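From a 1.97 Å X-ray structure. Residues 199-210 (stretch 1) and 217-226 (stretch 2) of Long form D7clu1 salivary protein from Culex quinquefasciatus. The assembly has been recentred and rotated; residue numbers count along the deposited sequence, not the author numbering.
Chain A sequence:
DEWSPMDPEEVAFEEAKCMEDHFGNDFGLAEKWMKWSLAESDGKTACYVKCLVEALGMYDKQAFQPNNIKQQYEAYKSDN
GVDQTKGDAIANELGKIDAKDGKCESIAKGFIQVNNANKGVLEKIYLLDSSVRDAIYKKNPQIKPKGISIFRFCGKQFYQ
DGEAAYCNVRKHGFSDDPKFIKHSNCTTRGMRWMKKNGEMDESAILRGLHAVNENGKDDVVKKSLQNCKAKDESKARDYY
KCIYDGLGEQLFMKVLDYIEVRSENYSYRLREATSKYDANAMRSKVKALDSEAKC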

ATOM      1  N   GLU A 199     -11.790  -6.690   8.374  1.00 54.40           N
ATOM      2  CA  GLU A 199     -11.091  -7.230   9.531  1.00 55.86           C
ATOM      3  C   GLU A 199      -9.748  -6.534   9.732  1.00 51.80           C
ATOM      4  O   GLU A 199      -9.097  -6.106   8.774  1.00 51.38           O
ATOM      5  CB  GLU A 199     -10.884  -8.737   9.378  1.00 62.19           C
ATOM      6  CG  GLU A 199     -12.173  -9.541   9.469  1.00 71.36           C
ATOM      7  CD  GLU A 199     -11.993 -10.982   9.040  1.00 82.46           C
ATOM      8  OE1 GLU A 199     -10.905 -11.317   8.523  1.00 79.67           O
ATOM      9  OE2 GLU A 199     -12.936 -11.781   9.219  1.00 89.90           O
ATOM     10  N   MET A 200      -9.343  -6.423  10.995  1.00 49.94           N
ATOM     11  CA  MET A 200      -8.084  -5.773  11.333  1.00 46.65           C
ATOM     12  C   MET A 200      -6.904  -6.639  10.915  1.00 50.23           C
ATOM     13  O   MET A 200      -6.953  -7.869  10.998  1.00 48.81           O
ATOM     14  CB  MET A 200      -8.011  -5.521  12.838  1.00 47.81           C
ATOM     15  CG  MET A 200      -8.962  -4.452  13.337  1.00 47.11           C
ATOM     16  SD  MET A 200      -8.699  -2.878  12.502  1.00 49.53           S
ATOM     17  CE  MET A 200     -10.368  -2.458  12.077  1.00 43.28           C
ATOM     18  N   ASP A 201      -5.832  -5.987  10.469  1.00 42.70           N
ATOM     19  CA  ASP A 201      -4.585  -6.657  10.111  1.00 42.43           C
ATOM     20  C   ASP A 201      -3.546  -6.268  11.158  1.00 45.37           C
ATOM     21  O   ASP A 201      -2.961  -5.182  11.097  1.00 41.59           O
ATOM     22  CB  ASP A 201      -4.139  -6.271   8.703  1.00 43.47           C
ATOM     23  CG  ASP A 201      -2.936  -7.072   8.229  1.00 45.78           C
ATOM     24  OD1 ASP A 201      -2.334  -7.805   9.045  1.00 44.39           O
ATOM     25  OD2 ASP A 201      -2.593  -6.973   7.032  1.00 44.72           O
ATOM     26  N   GLU A 202      -3.338  -7.098  12.114  1.00 43.53           N
ATOM     27  CA  GLU A 202      -2.392  -6.887  13.191  1.00 42.99           C
ATOM     28  C   GLU A 202      -0.985  -6.626  12.644  1.00 43.61           C
ATOM     29  O   GLU A 202      -0.385  -5.809  13.072  1.00 42.11           O
ATOM     30  CB  GLU A 202      -2.509  -8.077  14.110  1.00 45.96           C
ATOM     31  CG  GLU A 202      -1.603  -8.078  15.270  1.00 50.67           C
ATOM     32  CD  GLU A 202      -1.471  -9.277  16.194  1.00 57.94           C
ATOM     33  OE1 GLU A 202      -0.625 -10.020  15.996  1.00 59.96           O
ATOM     34  OE2 GLU A 202      -2.121  -9.344  17.148  1.00 55.64           O
ATOM     35  N   SER A 203      -0.525  -7.388  11.699  1.00 42.61           N
ATOM     36  CA  SER A 203       0.815  -7.184  11.157  1.00 46.79           C
ATOM     37  C   SER A 203       0.967  -5.808  10.523  1.00 43.17           C
ATOM     38  O   SER A 203       2.052  -5.219  10.573  1.00 42.22           O
ATOM     39  CB  SER A 203       1.137  -8.274  10.134  1.00 48.89           C
ATOM     40  OG  SER A 203       0.264  -8.192   9.018  1.00 48.86           O
ATOM     41  N   ALA A 204      -0.103  -5.278   9.924  1.00 41.89           N
ATOM     42  CA  ALA A 204      -0.017  -3.960   9.300  1.00 42.10           C
ATOM     43  C   ALA A 204       0.182  -2.867  10.342  1.00 41.49           C
ATOM     44  O   ALA A 204       0.917  -1.901  10.105  1.00 40.96           O
ATOM     45  CB  ALA A 204      -1.268  -3.687   8.468  1.00 40.83           C
ATOM     46  N   ILE A 205      -0.470  -2.999  11.498  1.00 40.32           N
ATOM     47  CA  ILE A 205      -0.270  -2.036  12.576  1.00 38.52           C
ATOM     48  C   ILE A 205       1.166  -2.091  13.077  1.00 38.51           C
ATOM     49  O   ILE A 205       1.806  -1.053  13.288  1.00 37.28           O
ATOM     50  CB  ILE A 205      -1.285  -2.289  13.708  1.00 38.63           C
ATOM     51  CG1 ILE A 205      -2.713  -2.144  13.182  1.00 37.76           C
ATOM     52  CG2 ILE A 205      -1.044  -1.336  14.865  1.00 40.54           C
ATOM     53  CD1 ILE A 205      -3.747  -2.852  14.040  1.00 43.91           C
ATOM     54  N   LEU A 206       1.698  -3.304  13.262  1.00 36.44           N
ATOM     55  CA  LEU A 206       3.059  -3.462  13.761  1.00 37.52           C
ATOM     56  C   LEU A 206       4.089  -2.886  12.797  1.00 36.70           C
ATOM     57  O   LEU A 206       5.152  -2.427  13.230  1.00 36.23           O
ATOM     58  CB  LEU A 206       3.351  -4.940  14.029  1.00 38.79           C
ATOM     59  CG  LEU A 206       2.435  -5.630  15.043  1.00 42.22           C
ATOM     60  CD1 LEU A 206       2.819  -7.095  15.231  1.00 45.30           C
ATOM     61  CD2 LEU A 206       2.470  -4.888  16.368  1.00 39.49           C
ATOM     62  N   ARG A 207       3.804  -2.916  11.491  1.00 42.37           N
ATOM     63  CA  ARG A 207       4.704  -2.287  10.529  1.00 44.88           C
ATOM     64  C   ARG A 207       4.881  -0.807  10.836  1.00 43.02           C
ATOM     65  O   ARG A 207       5.992  -0.274  10.742  1.00 41.64           O
ATOM     66  CB  ARG A 207       4.176  -2.470   9.105  1.00 45.82           C
ATOM     67  CG  ARG A 207       4.215  -3.897   8.594  1.00 49.62           C
ATOM     68  CD  ARG A 207       3.692  -3.991   7.167  1.00 53.11           C
ATOM     69  NE  ARG A 207       4.568  -3.323   6.208  1.00 55.52           N
ATOM     70  CZ  ARG A 207       5.538  -3.932   5.531  1.00 57.54           C
ATOM     71  NH1 ARG A 207       5.756  -5.228   5.708  1.00 56.35           N
ATOM     72  NH2 ARG A 207       6.288  -3.247   4.677  1.00 56.78           N
ATOM     73  N   GLY A 208       3.791  -0.132  11.212  1.00 35.76           N
ATOM     74  CA  GLY A 208       3.887   1.279  11.551  1.00 34.10           C
ATOM     75  C   GLY A 208       4.747   1.536  12.772  1.00 35.67           C
ATOM     76  O   GLY A 208       5.471   2.534  12.831  1.00 33.97           O
ATOM     77  N   LEU A 209       4.683   0.643  13.765  1.00 38.24           N
ATOM     78  CA  LEU A 209       5.501   0.797  14.964  1.00 37.71           C
ATOM     79  C   LEU A 209       6.976   0.565  14.659  1.00 38.75           C
ATOM     80  O   LEU A 209       7.845   1.317  15.118  1.00 40.59           O
ATOM     81  CB  LEU A 209       5.032  -0.178  16.043  1.00 41.14           C
ATOM     82  CG  LEU A 209       3.787   0.192  16.849  1.00 39.40           C
ATOM     83  CD1 LEU A 209       3.258  -1.042  17.560  1.00 40.81           C
ATOM     84  CD2 LEU A 209       4.116   1.283  17.848  1.00 38.30           C
ATOM     85  N   HIS A 210       7.278  -0.487  13.898  1.00 40.71           N
ATOM     86  CA  HIS A 210       8.668  -0.773  13.564  1.00 40.41           C
ATOM     87  C   HIS A 210       9.259   0.294  12.648  1.00 40.58           C
ATOM     88  O   HIS A 210      10.473   0.525  12.673  1.00 41.31           O
ATOM     89  CB  HIS A 210       8.778  -2.172  12.953  1.00 42.35           C
ATOM     90  CG  HIS A 210       8.201  -3.252  13.819  1.00 45.03           C
ATOM     91  ND1 HIS A 210       7.816  -4.477  13.324  1.00 48.20           N
ATOM     92  CD2 HIS A 210       7.940  -3.283  15.148  1.00 44.28           C
ATOM     93  CE1 HIS A 210       7.341  -5.219  14.310  1.00 48.49           C
ATOM     94  NE2 HIS A 210       7.408  -4.518  15.426  1.00 49.87           N
ATOM     95  N   LYS A 217       6.257  -3.292  21.728  1.00 45.94           N
ATOM     96  CA  LYS A 217       4.831  -3.037  21.892  1.00 45.65           C
ATOM     97  C   LYS A 217       3.932  -4.019  21.147  1.00 45.22           C
ATOM     98  O   LYS A 217       2.718  -3.794  21.079  1.00 42.56           O
ATOM     99  CB  LYS A 217       4.503  -1.602  21.469  1.00 43.64           C
ATOM    100  CG  LYS A 217       5.338  -0.540  22.176  1.00 43.41           C
ATOM    101  CD  LYS A 217       5.128  -0.579  23.682  1.00 46.02           C
ATOM    102  CE  LYS A 217       5.870   0.552  24.376  1.00 45.40           C
ATOM    103  NZ  LYS A 217       7.330   0.500  24.102  1.00 51.88           N
ATOM    104  N   ASP A 218       4.486  -5.105  20.598  1.00 50.00           N
ATOM    105  CA  ASP A 218       3.683  -6.014  19.779  1.00 48.54           C
ATOM    106  C   ASP A 218       2.532  -6.622  20.579  1.00 51.43           C
ATOM    107  O   ASP A 218       1.361  -6.519  20.187  1.00 47.61           O
ATOM    108  CB  ASP A 218       4.568  -7.115  19.193  1.00 50.25           C
ATOM    109  CG  ASP A 218       5.505  -6.610  18.108  1.00 50.26           C
ATOM    110  OD1 ASP A 218       5.593  -5.381  17.881  1.00 55.07           O
ATOM    111  OD2 ASP A 218       6.154  -7.459  17.469  1.00 56.21           O
ATOM    112  N   ASP A 219       2.852  -7.263  21.711  1.00 50.38           N
ATOM    113  CA  ASP A 219       1.840  -7.899  22.552  1.00 55.78           C
ATOM    114  C   ASP A 219       0.917  -6.865  23.203  1.00 55.96           C
ATOM    115  O   ASP A 219      -0.160  -7.215  23.700  1.00 52.97           O
ATOM    116  CB  ASP A 219       2.523  -8.861  23.558  1.00 54.06           C
ATOM    117  CG  ASP A 219       3.074 -10.144  22.877  1.00 56.82           C
ATOM    118  OD1 ASP A 219       2.430 -10.559  21.887  1.00 56.12           O
ATOM    119  OD2 ASP A 219       4.114 -10.762  23.297  1.00 42.75           O
ATOM    120  N   VAL A 220       1.306  -5.590  23.186  1.00 49.44           N
ATOM    121  CA  VAL A 220       0.392  -4.531  23.603  1.00 47.42           C
ATOM    122  C   VAL A 220      -0.676  -4.296  22.540  1.00 46.19           C
ATOM    123  O   VAL A 220      -1.864  -4.136  22.853  1.00 45.76           O
ATOM    124  CB  VAL A 220       1.177  -3.248  23.927  1.00 47.39           C
ATOM    125  CG1 VAL A 220       0.244  -2.064  23.954  1.00 45.31           C
ATOM    126  CG2 VAL A 220       1.903  -3.397  25.260  1.00 47.00           C
ATOM    127  N   VAL A 221      -0.347  -4.193  21.291  1.00 44.56           N
ATOM    128  CA  VAL A 221      -1.317  -4.041  20.202  1.00 41.05           C
ATOM    129  C   VAL A 221      -2.258  -5.234  20.155  1.00 44.47           C
ATOM    130  O   VAL A 221      -3.343  -5.062  19.924  1.00 43.18           O
ATOM    131  CB  VAL A 221      -0.578  -3.898  18.874  1.00 40.47           C
ATOM    132  CG1 VAL A 221      -1.471  -4.080  17.742  1.00 40.40           C
ATOM    133  CG2 VAL A 221       0.218  -2.656  18.718  1.00 39.05           C
ATOM    134  N   LYS A 222      -1.757  -6.424  20.339  1.00 43.49           N
ATOM    135  CA  LYS A 222      -2.586  -7.641  20.257  1.00 43.70           C
ATOM    136  C   LYS A 222      -3.663  -7.648  21.337  1.00 41.76           C
ATOM    137  O   LYS A 222      -4.640  -7.897  21.063  1.00 45.57           O
ATOM    138  CB  LYS A 222      -1.726  -8.879  20.063  1.00 55.96           C
ATOM    139  N   LYS A 223      -3.372  -7.187  22.495  1.00 51.51           N
ATOM    140  CA  LYS A 223      -4.322  -7.105  23.614  1.00 54.70           C
ATOM    141  C   LYS A 223      -5.333  -6.020  23.337  1.00 54.00           C
ATOM    142  O   LYS A 223      -6.373  -6.258  23.536  1.00 53.61           O
ATOM    143  CB  LYS A 223      -3.552  -6.868  24.904  1.00 52.95           C
ATOM    144  CG  LYS A 223      -4.332  -6.690  26.172  1.00 58.20           C
ATOM    145  CD  LYS A 223      -3.540  -6.232  27.358  1.00 65.53           C
ATOM    146  CE  LYS A 223      -4.383  -5.785  28.544  1.00 72.89           C
ATOM    147  NZ  LYS A 223      -3.628  -5.489  29.784  1.00 73.55           N
ATOM    148  N   SER A 224      -4.938  -4.885  22.836  1.00 45.18           N
ATOM    149  CA  SER A 224      -5.901  -3.839  22.511  1.00 45.01           C
ATOM    150  C   SER A 224      -6.946  -4.339  21.525  1.00 43.55           C
ATOM    151  O   SER A 224      -8.145  -4.086  21.696  1.00 44.95           O
ATOM    152  CB  SER A 224      -5.171  -2.619  21.945  1.00 42.32           C
ATOM    153  OG  SER A 224      -4.280  -2.075  22.905  1.00 43.62           O
ATOM    154  N   LEU A 225      -6.512  -5.061  20.490  1.00 38.19           N
ATOM    155  CA  LEU A 225      -7.454  -5.585  19.507  1.00 38.88           C
ATOM    156  C   LEU A 225      -8.333  -6.673  20.110  1.00 44.18           C
ATOM    157  O   LEU A 225      -9.535  -6.736  19.829  1.00 45.75           O
ATOM    158  CB  LEU A 225      -6.697  -6.135  18.299  1.00 40.55           C
ATOM    159  CG  LEU A 225      -5.935  -5.138  17.428  1.00 38.94           C
ATOM    160  CD1 LEU A 225      -5.235  -5.859  16.284  1.00 39.99           C
ATOM    161  CD2 LEU A 225      -6.880  -4.078  16.898  1.00 39.98           C
ATOM    162  N   GLN A 226      -7.747  -7.533  20.942  1.00 47.04           N
ATOM    163  CA  GLN A 226      -8.479  -8.677  21.476  1.00 49.14           C
ATOM    164  C   GLN A 226      -9.580  -8.236  22.433  1.00 50.00           C
ATOM    165  O   GLN A 226     -10.665  -8.827  22.453  1.00 55.35           O
ATOM    166  CB  GLN A 226      -7.494  -9.623  22.164  1.00 51.98           C
ATOM    167  CG  GLN A 226      -8.038 -10.999  22.510  1.00 61.08           C
ATOM    168  CD  GLN A 226      -6.926 -11.988  22.810  1.00 66.11           C
ATOM    169  OE1 GLN A 226      -5.748 -11.699  22.592  1.00 64.90           O
ATOM    170  NE2 GLN A 226      -7.296 -13.162  23.310  1.00 75.12           N
TER

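Two helices, 202-210 and 218-226, pack roughly antiparallel, at an angle of 140° between their N-to-C directions, through a small apolar seam, with one side-chain hydrogen bond, from H210 to D218, at one end. The axes come no closer than 10.3 Å, a spacing filled by branched aliphatic side chains, and the contact buries 472 Å² summed over both sides. Because the helices run in opposing senses, the start of the first lies beside the later part of the second: the CA atoms of E202 and K222 are 7.1 Å apart, and those of L206 and D218 6.6 Å apart.

V221 sits at the middle of the seam. Its CA-to-CB bond points toward the first helix, and its two methyls meet three residues there: CG1 lies 4.0 Å from I205 CG2, while CG2 lies 3.9 Å from L206 CD2 and 3.6 Å from L209 CD1. I205, L206 and L209 all point toward the second helix and share the m,t rotamer. The short, beta-branched valine presents both methyls close to its own backbone, and the longer leucines and isoleucine reach across to them. L209 CD1 also touches the aliphatic base of K217, 4.1 Å from its CB; the lysine's end leads away, and its NZ is hydrogen-bonded elsewhere in the structure.

One turn on from V221, L225 extends the apolar strip. Its CD1 rests 4.0 Å from I205 CD1 and 4.1 Å from E202 CB, and its CD2 lies 4.1 Å from M200 CG, in the loop before the first helix. M200 thus offers the middle of its side chain to the leucine, while its end leads away. D201 caps this helix: its OD1 accepts a weak bond from A204 N (3.5 Å) and a shorter one from S203 OG (2.6 Å), all on a side not in contact with the second stretch.

Polar residues border the seam. H210 and D218 both leave their backbones sideways, but their ends come nearer the opposing stretch, so that H210 NE2 donates to D218 OD1 at 3.2 Å with an N-H...O angle of 154°. The carboxylate oxygen meets the imidazole at its edge, near the ring plane, as suits a ring N-H donor. The same OD1 lies 3.5 Å from L206 CD2, which places the hydrogen bond directly against the apolar packing. E202, extended in t,t, brings OE2 to 3.0 Å from K222 CB; the lysine is not modelled beyond CB, so the coordinates give no position for its amine.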